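Local coordinates for protein type IV pilus biogenesis factor PilY1 (Pseudomonas aeruginosa, PDB 3HX6) that primes type IV pilus assembly and mediates adhesion to host cells, with calcium binding and release apparently needed to regulate pilus retraction and twitching motility, at residues G56-L61 / T76-Q81; I412-Q417 / G488-F493. The protein carries 3 engineered substitutions. One frame throughout, in Å; residues are numbered along the deposited sequence.

In the fold
Two loop-closing contacts of different span illustrate how distant parts of the C-terminal beta-propeller domain of this pilus protein meet. Early in the modelled chain, strand 54-55 runs into the loop 56-61, and helix 74-82 turns back on it: interaction 1 closes a short excursion before strand 87-91 resumes the same antiparallel blade. Much later, interaction 2 joins the end of strand 408-415 to the loop 488-493, across 70 intervening residues that include strands 433-437, 454-456, 459-466 and 477-483 of the same mixed sheet. The two loops neither nest nor cross, since the first closes before the second opens. Their centres lie 39 Å apart, with about 23 Å between nearest atoms.

Interaction 1 (G56-L61 / T76-Q81); sequences GKAQYL and TFAEAQ
Ala58 meets Ala78 where an irregular loop passes a helix in the connection between the first two strands, 54-55 and 87-91, of a four-stranded antiparallel blade of the beta-propeller. The tight part is small and apolar. The methyl of Ala58 lies 3.7 Å from Ala78 CA, and the two CB atoms are 3.8 Å apart. Phe77, one helical position back, brings its ring obliquely toward the same methyl, its CD2 standing 4.4 Å from Ala58 CB. Gln81 borders this patch with the start of its side chain, CB lying 3.8 Å from Ala58 N. Beyond CB the chain bends at chi2 (-48°), which carries the amide back along its own helix until OE1 rests above the Phe77 ring, offset toward the rim. Strand 141-147 adds Asp144 against both Ala58 and Phe77, so the neighbouring blade shares in the packing.

The other side is looser and wetter. Lys57, exposed and extended, starts its side chain away from the helix, and its CA comes no nearer to Gln81 O than 3.8 Å. Two carbonyl oxygens, Gly56 O and Gln81 O, both acceptors, stand 3.3 Å apart; Arg84 NE donates to Gly56 O. A water bridges the two backbones, accepting from Ala58 N at 2.9 Å and donating to Ala78 O at 2.7 Å.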
loop_
_atom_site.group_PDB
_atom_site.type_symbol
_atom_site.label_atom_id
_atom_site.label_comp_id
_atom_site.label_asym_id
_atom_site.label_seq_id
_atom_site.Cartn_x
_atom_site.Cartn_y
_atom_site.Cartn_z
ATOM N N GLY A 56 3.090 13.854 6.451
ATOM C CA GLY A 56 4.112 12.904 6.847
ATOM C C GLY A 56 5.189 12.812 5.780
ATOM O O GLY A 56 6.153 13.577 5.797
ATOM N N LYS A 57 5.018 11.880 4.846
ATOM C CA LYS A 57 5.977 11.687 3.762
ATOM C C LYS A 57 5.722 12.644 2.599
ATOM O O LYS A 57 4.710 13.355 2.571
ATOM C CB LYS A 57 5.901 10.254 3.228
ATOM C CG LYS A 57 6.373 9.179 4.189
ATOM C CD LYS A 57 6.504 7.849 3.460
ATOM C CE LYS A 57 7.033 6.757 4.374
ATOM N NZ LYS A 57 7.301 5.492 3.625
ATOM N N ALA A 58 6.647 12.652 1.642
ATOM C CA ALA A 58 6.514 13.495 0.462
ATOM C C ALA A 58 5.223 13.056 -0.218
ATOM O O ALA A 58 4.878 11.873 -0.209
ATOM C CB ALA A 58 7.697 13.296 -0.470
ATOM N N GLN A 59 4.511 14.010 -0.800
ATOM C CA GLN A 59 3.246 13.713 -1.448
ATOM C C GLN A 59 3.346 12.970 -2.772
ATOM O O GLN A 59 2.496 12.141 -3.080
ATOM C CB GLN A 59 2.456 15.010 -1.650
ATOM C CG GLN A 59 1.283 14.881 -2.607
ATOM C CD GLN A 59 0.467 16.156 -2.710
ATOM O OE1 GLN A 59 1.007 17.261 -2.651
ATOM N NE2 GLN A 59 -0.842 16.005 -2.884
ATOM N N TYR A 60 4.383 13.251 -3.552
ATOM C CA TYR A 60 4.514 12.626 -4.864
ATOM C C TYR A 60 5.617 11.585 -4.979
ATOM O O TYR A 60 6.432 11.409 -4.076
ATOM C CB TYR A 60 4.767 13.703 -5.929
ATOM C CG TYR A 60 3.924 14.956 -5.790
ATOM C CD1 TYR A 60 2.534 14.904 -5.880
ATOM C CD2 TYR A 60 4.521 16.197 -5.565
ATOM C CE1 TYR A 60 1.755 16.064 -5.747
ATOM C CE2 TYR A 60 3.755 17.359 -5.433
ATOM C CZ TYR A 60 2.372 17.286 -5.522
ATOM O OH TYR A 60 1.607 18.427 -5.361
ATOM N N LEU A 61 5.615 10.893 -6.113
ATOM C CA LEU A 61 6.637 9.909 -6.413
ATOM C C LEU A 61 7.645 10.703 -7.221
ATOM O O LEU A 61 7.274 11.462 -8.119
ATOM C CB LEU A 61 6.074 8.767 -7.258
ATOM C CG LEU A 61 5.133 7.790 -6.550
ATOM C CD1 LEU A 61 4.744 6.690 -7.516
ATOM C CD2 LEU A 61 5.815 7.202 -5.318
ATOM N N THR A 76 15.797 13.979 -2.926
ATOM C CA THR A 76 16.417 14.396 -1.670
ATOM C C THR A 76 15.366 14.995 -0.736
ATOM O O THR A 76 15.479 14.900 0.487
ATOM C CB THR A 76 17.555 15.421 -1.893
ATOM O OG1 THR A 76 17.048 16.571 -2.573
ATOM C CG2 THR A 76 18.674 14.806 -2.721
ATOM N N PHE A 77 14.342 15.615 -1.314
ATOM C CA PHE A 77 13.271 16.191 -0.513
ATOM C C PHE A 77 12.464 15.045 0.074
ATOM O O PHE A 77 12.119 15.052 1.249
ATOM C CB PHE A 77 12.345 17.046 -1.373
ATOM C CG PHE A 77 11.177 17.619 -0.615
ATOM C CD1 PHE A 77 11.340 18.728 0.203
ATOM C CD2 PHE A 77 9.916 17.041 -0.716
ATOM C CE1 PHE A 77 10.260 19.261 0.907
ATOM C CE2 PHE A 77 8.834 17.564 -0.018
ATOM C CZ PHE A 77 9.010 18.675 0.795
ATOM N N ALA A 78 12.154 14.066 -0.766
ATOM C CA ALA A 78 11.381 12.906 -0.336
ATOM C C ALA A 78 12.123 12.182 0.781
ATOM O O ALA A 78 11.535 11.836 1.809
ATOM C CB ALA A 78 11.148 11.965 -1.514
ATOM N N GLU A 79 13.418 11.963 0.578
ATOM C CA GLU A 79 14.239 11.286 1.575
ATOM C C GLU A 79 14.167 12.004 2.912
ATOM O O GLU A 79 14.022 11.375 3.957
ATOM C CB GLU A 79 15.696 11.220 1.112
ATOM C CG GLU A 79 15.981 10.133 0.085
ATOM C CD GLU A 79 15.759 8.738 0.640
ATOM O OE1 GLU A 79 16.352 8.414 1.691
ATOM O OE2 GLU A 79 14.996 7.966 0.023
ATOM N N ALA A 80 14.272 13.327 2.872
ATOM C CA ALA A 80 14.222 14.126 4.086
ATOM C C ALA A 80 12.905 13.940 4.832
ATOM O O ALA A 80 12.886 13.829 6.058
ATOM C CB ALA A 80 14.421 15.593 3.747
ATOM N N GLN A 81 11.807 13.886 4.087
ATOM C CA GLN A 81 10.487 13.742 4.689
ATOM C C GLN A 81 10.164 12.335 5.177
ATOM O O GLN A 81 9.147 12.123 5.835
ATOM C CB GLN A 81 9.423 14.220 3.702
ATOM C CG GLN A 81 9.806 15.523 3.021
ATOM C CD GLN A 81 10.295 16.577 4.000
ATOM O OE1 GLN A 81 11.112 17.431 3.654
ATOM N NE2 GLN A 81 9.789 16.530 5.224
HETATM O O HOH W 1 8.991 11.026 1.918
#

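Interaction 2 (I412-Q417 / G488-F493); sequences IRIASQ and GGRTSF
Ser416 O accepts a nearly straight hydrogen bond from Arg490 N (2.8 Å, 168° at the hydrogen) where the backbones of 414-417 and 489-492 run 84° apart, making this a crossing and not a strand pairing. Gly489, bare of a side chain beside this bond, lets its CA approach Ser416 O to 3.3 Å. Arg490 then reaches over the strand end. Bends at chi2 and chi3 fold its chain round until the guanidinium presents its NE and NH2 side to Ala415 O. Both nitrogens donate to that one oxygen, at 3.2 Å from NE and 3.2 Å from NH2, each bond bent to about 140°, as expected when two neighbouring donors share one acceptor, with the oxygen also tilted out of the guanidinium plane.

The strand that ends here, 408-415, is the second arm of a beta-hairpin with 392-405 and pairs on its other side with 521-524, within the large mixed sheet of the domain. Ser416 turns away from the loop, and its OG bonds to Thr396 N and Gln395 NE2 on the hairpin partner. Val517 touches the side chains of both Ile414 and Arg490.

Gln417 supplies the lid. Its CB stands 3.7 Å above the centre of the guanidinium, covering one face. Extended from CG onward, the Gln417 side chain crosses that of Arg490 at about a right angle, and Gln417 CG packs 3.4 Å from Arg490 O.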
loop_
_atom_site.group_PDB
_atom_site.type_symbol
_atom_site.label_atom_id
_atom_site.label_comp_id
_atom_site.label_asym_id
_atom_site.label_seq_id
_atom_site.Cartn_x
_atom_site.Cartn_y
_atom_site.Cartn_z
ATOM N N ILE A 412 -28.207 -0.728 1.777
ATOM C CA ILE A 412 -27.628 -0.432 0.483
ATOM C C ILE A 412 -28.628 0.122 -0.509
ATOM O O ILE A 412 -29.837 0.154 -0.263
ATOM C CB ILE A 412 -26.983 -1.703 -0.115
ATOM C CG1 ILE A 412 -28.018 -2.824 -0.246
ATOM C CG2 ILE A 412 -25.874 -2.203 0.804
ATOM C CD1 ILE A 412 -28.982 -2.680 -1.396
ATOM N N ARG A 413 -28.104 0.570 -1.638
ATOM C CA ARG A 413 -28.933 1.084 -2.703
ATOM C C ARG A 413 -28.432 0.482 -4.000
ATOM O O ARG A 413 -27.238 0.217 -4.153
ATOM C CB ARG A 413 -28.867 2.609 -2.756
ATOM C CG ARG A 413 -29.706 3.278 -1.685
ATOM C CD ARG A 413 -29.634 4.799 -1.747
ATOM N NE ARG A 413 -30.467 5.402 -0.709
ATOM C CZ ARG A 413 -30.495 6.701 -0.437
ATOM N NH1 ARG A 413 -29.730 7.538 -1.126
ATOM N NH2 ARG A 413 -31.292 7.163 0.517
ATOM N N ILE A 414 -29.359 0.223 -4.913
ATOM C CA ILE A 414 -29.014 -0.334 -6.212
ATOM C C ILE A 414 -29.391 0.691 -7.263
ATOM O O ILE A 414 -30.466 1.289 -7.207
ATOM C CB ILE A 414 -29.770 -1.659 -6.495
ATOM C CG1 ILE A 414 -29.233 -2.764 -5.578
ATOM C CG2 ILE A 414 -29.605 -2.071 -7.954
ATOM C CD1 ILE A 414 -30.169 -3.082 -4.443
ATOM N N ALA A 415 -28.490 0.900 -8.212
ATOM C CA ALA A 415 -28.715 1.859 -9.276
ATOM C C ALA A 415 -29.032 1.124 -10.566
ATOM O O ALA A 415 -28.703 -0.052 -10.714
ATOM C CB ALA A 415 -27.468 2.724 -9.466
ATOM N N SER A 416 -29.670 1.830 -11.492
ATOM C CA SER A 416 -30.006 1.279 -12.798
ATOM C C SER A 416 -28.700 1.103 -13.561
ATOM O O SER A 416 -27.639 1.551 -13.104
ATOM C CB SER A 416 -30.916 2.247 -13.559
ATOM O OG SER A 416 -30.314 3.531 -13.671
ATOM N N GLN A 417 -28.776 0.465 -14.724
ATOM C CA GLN A 417 -27.592 0.228 -15.538
ATOM C C GLN A 417 -27.915 0.455 -17.013
ATOM O O GLN A 417 -27.695 -0.410 -17.855
ATOM C CB GLN A 417 -27.099 -1.204 -15.316
ATOM C CG GLN A 417 -25.775 -1.541 -15.980
ATOM C CD GLN A 417 -25.293 -2.930 -15.601
ATOM O OE1 GLN A 417 -24.289 -3.090 -14.906
ATOM N NE2 GLN A 417 -26.014 -3.939 -16.048
ATOM N N GLY A 488 -22.856 6.455 -15.323
ATOM C CA GLY A 488 -23.519 7.001 -14.149
ATOM C C GLY A 488 -24.347 5.938 -13.442
ATOM O O GLY A 488 -24.976 6.199 -12.419
ATOM N N GLY A 489 -24.341 4.727 -13.987
ATOM C CA GLY A 489 -25.120 3.656 -13.391
ATOM C C GLY A 489 -24.308 2.589 -12.685
ATOM O O GLY A 489 -23.130 2.778 -12.367
ATOM N N ARG A 490 -24.951 1.454 -12.449
ATOM C CA ARG A 490 -24.336 0.323 -11.774
ATOM C C ARG A 490 -23.197 -0.267 -12.593
ATOM O O ARG A 490 -23.334 -0.473 -13.798
ATOM C CB ARG A 490 -25.404 -0.749 -11.538
ATOM C CG ARG A 490 -24.919 -2.053 -10.948
ATOM C CD ARG A 490 -25.780 -3.190 -11.490
ATOM N NE ARG A 490 -27.178 -2.797 -11.491
ATOM C CZ ARG A 490 -28.104 -3.280 -12.308
ATOM N NH1 ARG A 490 -27.796 -4.199 -13.208
ATOM N NH2 ARG A 490 -29.339 -2.813 -12.234
ATOM N N THR A 491 -22.077 -0.542 -11.934
ATOM C CA THR A 491 -20.926 -1.149 -12.595
ATOM C C THR A 491 -21.297 -2.590 -12.942
ATOM O O THR A 491 -22.236 -3.143 -12.365
ATOM C CB THR A 491 -19.712 -1.174 -11.657
ATOM O OG1 THR A 491 -20.135 -1.646 -10.371
ATOM C CG2 THR A 491 -19.108 0.231 -11.502
ATOM N N SER A 492 -20.570 -3.197 -13.879
ATOM C CA SER A 492 -20.845 -4.573 -14.263
ATOM C C SER A 492 -20.020 -5.515 -13.388
ATOM O O SER A 492 -20.057 -6.732 -13.547
ATOM C CB SER A 492 -20.512 -4.798 -15.744
ATOM O OG SER A 492 -19.142 -4.552 -16.007
ATOM N N PHE A 493 -19.276 -4.937 -12.456
ATOM C CA PHE A 493 -18.451 -5.710 -11.541
ATOM C C PHE A 493 -18.729 -5.167 -10.146
ATOM O O PHE A 493 -19.172 -4.026 -10.002
ATOM C CB PHE A 493 -16.977 -5.539 -11.914
ATOM C CG PHE A 493 -16.539 -4.104 -12.009
ATOM C CD1 PHE A 493 -16.117 -3.416 -10.877
ATOM C CD2 PHE A 493 -16.573 -3.435 -13.227
ATOM C CE1 PHE A 493 -15.731 -2.082 -10.956
ATOM C CE2 PHE A 493 -16.191 -2.102 -13.321
ATOM C CZ PHE A 493 -15.770 -1.423 -12.186
#